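Long-range contact in CdiA toxin (PDB 5T87), which probably acts as the C-terminal toxin domain of a contact-dependent growth inhibition system and is held in complex with its CdiI immunity protein: residues 31-36 against 47-52. Numbering follows the deposited sequence.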
ATOM      1  N   THR E  31      19.809   8.633  -5.463  1.00104.84           N
ATOM      2  CA  THR E  31      19.880   7.298  -6.094  1.00105.63           C
ATOM      3  C   THR E  31      19.058   7.142  -7.392  1.00105.02           C
ATOM      4  O   THR E  31      19.191   6.122  -8.073  1.00104.18           O
ATOM      5  CB  THR E  31      19.492   6.149  -5.125  1.00103.67           C
ATOM      6  OG1 THR E  31      18.081   6.162  -4.886  1.00101.47           O
ATOM      7  CG2 THR E  31      20.251   6.254  -3.794  1.00102.94           C
ATOM      8  N   GLY E  32      18.201   8.115  -7.718  1.00102.85           N
ATOM      9  CA  GLY E  32      17.448   8.096  -8.988  1.00102.86           C
ATOM     10  C   GLY E  32      16.241   7.164  -9.078  1.00100.50           C
ATOM     11  O   GLY E  32      15.584   7.104 -10.120  1.00 99.14           O
ATOM     12  N   GLU E  33      15.938   6.447  -7.997  1.00 98.21           N
ATOM     13  CA  GLU E  33      14.816   5.501  -7.967  1.00 96.47           C
ATOM     14  C   GLU E  33      13.466   6.229  -7.854  1.00 93.03           C
ATOM     15  O   GLU E  33      13.401   7.341  -7.324  1.00 90.86           O
ATOM     16  CB  GLU E  33      15.000   4.519  -6.802  1.00 96.17           C
ATOM     17  CG  GLU E  33      14.785   5.132  -5.412  1.00 95.10           C
ATOM     18  CD  GLU E  33      15.610   4.491  -4.298  1.00 96.67           C
ATOM     19  OE1 GLU E  33      16.350   3.512  -4.552  1.00 99.10           O
ATOM     20  OE2 GLU E  33      15.525   4.985  -3.148  1.00 96.09           O
ATOM     21  N   PHE E  34      12.409   5.604  -8.377  1.00 91.23           N
ATOM     22  CA  PHE E  34      11.037   6.113  -8.249  1.00 88.24           C
ATOM     23  C   PHE E  34      10.357   5.427  -7.070  1.00 82.39           C
ATOM     24  O   PHE E  34      10.449   4.202  -6.927  1.00 80.67           O
ATOM     25  CB  PHE E  34      10.234   5.871  -9.528  1.00 91.36           C
ATOM     26  CG  PHE E  34      10.859   6.474 -10.752  1.00 97.02           C
ATOM     27  CD1 PHE E  34      10.876   7.859 -10.927  1.00 98.58           C
ATOM     28  CD2 PHE E  34      11.448   5.665 -11.730  1.00100.51           C
ATOM     29  CE1 PHE E  34      11.464   8.424 -12.054  1.00102.86           C
ATOM     30  CE2 PHE E  34      12.034   6.225 -12.857  1.00103.90           C
ATOM     31  CZ  PHE E  34      12.044   7.606 -13.019  1.00105.17           C
ATOM     32  N   VAL E  35       9.668   6.225  -6.242  1.00 78.40           N
ATOM     33  CA  VAL E  35       9.117   5.771  -4.947  1.00 74.21           C
ATOM     34  C   VAL E  35       7.631   6.094  -4.771  1.00 69.80           C
ATOM     35  O   VAL E  35       7.219   7.243  -4.962  1.00 68.35           O
ATOM     36  CB  VAL E  35       9.875   6.393  -3.751  1.00 73.42           C
ATOM     37  CG1 VAL E  35       9.427   5.749  -2.439  1.00 71.64           C
ATOM     38  CG2 VAL E  35      11.383   6.246  -3.928  1.00 76.12           C
ATOM     39  N   VAL E  36       6.857   5.071  -4.386  1.00 67.30           N
ATOM     40  CA  VAL E  36       5.425   5.189  -4.086  1.00 63.84           C
ATOM     41  C   VAL E  36       5.217   5.115  -2.572  1.00 61.12           C
ATOM     42  O   VAL E  36       5.726   4.196  -1.909  1.00 59.49           O
ATOM     43  CB  VAL E  36       4.617   4.053  -4.743  1.00 64.90           C
ATOM     44  CG1 VAL E  36       3.137   4.134  -4.355  1.00 64.69           C
ATOM     45  CG2 VAL E  36       4.779   4.064  -6.258  1.00 66.65           C
ATOM     46  N   GLY E  47       6.634   3.042   2.188  1.00 55.56           N
ATOM     47  CA  GLY E  47       6.957   3.180   0.777  1.00 54.80           C
ATOM     48  C   GLY E  47       7.692   2.028   0.143  1.00 54.92           C
ATOM     49  O   GLY E  47       8.291   1.184   0.836  1.00 54.41           O
ATOM     50  N   HIS E  48       7.638   2.003  -1.190  1.00 55.23           N
ATOM     51  CA  HIS E  48       8.337   0.982  -1.974  1.00 57.28           C
ATOM     52  C   HIS E  48       8.910   1.561  -3.249  1.00 58.11           C
ATOM     53  O   HIS E  48       8.425   2.581  -3.750  1.00 57.82           O
ATOM     54  CB  HIS E  48       7.416  -0.214  -2.289  1.00 57.54           C
ATOM     55  CG  HIS E  48       6.198   0.145  -3.082  1.00 56.91           C
ATOM     56  ND1 HIS E  48       4.990   0.439  -2.490  1.00 57.69           N
ATOM     57  CD2 HIS E  48       5.999   0.252  -4.416  1.00 56.57           C
ATOM     58  CE1 HIS E  48       4.100   0.721  -3.423  1.00 56.92           C
ATOM     59  NE2 HIS E  48       4.688   0.620  -4.599  1.00 56.73           N
ATOM     60  N   VAL E  49       9.926   0.883  -3.781  1.00 60.47           N
ATOM     61  CA  VAL E  49      10.577   1.289  -5.038  1.00 61.88           C
ATOM     62  C   VAL E  49       9.836   0.730  -6.258  1.00 62.48           C
ATOM     63  O   VAL E  49       9.373  -0.416  -6.245  1.00 61.42           O
ATOM     64  CB  VAL E  49      12.032   0.786  -5.092  1.00 63.06           C
ATOM     65  CG1 VAL E  49      12.720   1.256  -6.373  1.00 64.02           C
ATOM     66  CG2 VAL E  49      12.799   1.234  -3.855  1.00 63.96           C
ATOM     67  N   ARG E  50       9.739   1.529  -7.313  1.00 64.82           N
ATOM     68  CA  ARG E  50       9.189   1.044  -8.578  1.00 69.22           C
ATOM     69  C   ARG E  50      10.054   1.404  -9.791  1.00 72.91           C
ATOM     70  O   ARG E  50      10.819   2.361  -9.760  1.00 73.02           O
ATOM     71  CB  ARG E  50       7.761   1.562  -8.776  1.00 68.59           C
ATOM     72  CG  ARG E  50       6.699   0.822  -7.974  1.00 68.00           C
ATOM     73  CD  ARG E  50       5.311   1.051  -8.560  1.00 67.64           C
ATOM     74  NE  ARG E  50       4.251   0.656  -7.629  1.00 67.98           N
ATOM     75  CZ  ARG E  50       2.941   0.763  -7.870  1.00 67.42           C
ATOM     76  NH1 ARG E  50       2.493   1.197  -9.047  1.00 67.56           N
ATOM     77  NH2 ARG E  50       2.073   0.381  -6.940  1.00 67.01           N
ATOM     78  N   ALA E  51       9.915   0.606 -10.849  1.00 77.92           N
ATOM     79  CA  ALA E  51      10.509   0.894 -12.157  1.00 82.73           C
ATOM     80  C   ALA E  51       9.567   1.789 -12.983  1.00 85.43           C
ATOM     81  O   ALA E  51       8.351   1.596 -12.964  1.00 87.08           O
ATOM     82  CB  ALA E  51      10.780  -0.410 -12.897  1.00 84.17           C
ATOM     83  N   TRP E  52      10.135   2.742 -13.722  1.00 88.41           N
ATOM     84  CA  TRP E  52       9.364   3.708 -14.521  1.00 89.82           C
ATOM     85  C   TRP E  52       8.102   3.140 -15.216  1.00 90.64           C
ATOM     86  O   TRP E  52       7.040   3.755 -15.159  1.00 88.50           O
ATOM     87  CB  TRP E  52      10.273   4.379 -15.570  1.00 90.28           C
ATOM     88  CG  TRP E  52       9.517   5.314 -16.454  1.00 91.11           C
ATOM     89  CD1 TRP E  52       9.101   5.074 -17.731  1.00 92.35           C
ATOM     90  CD2 TRP E  52       9.025   6.617 -16.108  1.00 90.44           C
ATOM     91  NE1 TRP E  52       8.397   6.154 -18.209  1.00 93.30           N
ATOM     92  CE2 TRP E  52       8.336   7.116 -17.235  1.00 91.71           C
ATOM     93  CE3 TRP E  52       9.114   7.415 -14.962  1.00 89.10           C
ATOM     94  CZ2 TRP E  52       7.734   8.383 -17.249  1.00 90.76           C
ATOM     95  CZ3 TRP E  52       8.516   8.672 -14.975  1.00 88.73           C
ATOM     96  CH2 TRP E  52       7.835   9.142 -16.115  1.00 89.29           C
TER
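Strands 34-41 and 44-50 form a beta hairpin at one side of the four-stranded antiparallel sheet, and this contact joins the ends of the hairpin far from its turn. Val36 and His48 make a hydrogen-bonded pair: Val36 N gives its hydrogen to His48 O nearly along the C=O axis, and His48 N returns one to Val36 O, each at 3.0 Å. Beyond the non-hydrogen-bonded pair Val35 and Val49, Arg50 N reaches Phe34 O at 2.8 Å in an almost straight bond (172°).

The tight packing lies on the face of the sheet that carries Phe34, Val36, His48 and Arg50, where Val36 and Arg50 also touch Met59 of helix 57-64. His48 takes the crowded first torsion, with CG between N and the carbonyl carbon, so its ring lies alongside Val36, with Val36 CB over one ring face, 3.4 Å from His48 NE2. The Arg50 chain, extended from CG to NE, crosses Val36 obliquely, so that Val36 CG2 lies over one guanidinium face, 3.7 Å from Arg50 NE. Arg50 NH1 bonds Asp54 O, while NH2 forms a salt bridge with Asp108 of the CdiI immunity protein; the His48 ring meets His72 of that chain, so this corner belongs to the toxin-immunity interface.

On the face of Val35 and Val49, Val35 is buried against Pro4, but the Val49 end is looser: exposed Val49 touches Glu33 CB through CG1, at 4.0 Å. At the strand ends Phe34 and Trp52 cross obliquely, planes at 53°, with Trp52 CE3 over one Phe34 face, 3.5 Å from CZ. Back in the packed part, Arg50 NE, lying in the imidazole plane, donates to His48 NE2 at 3.1 Å in a bent bond (146°).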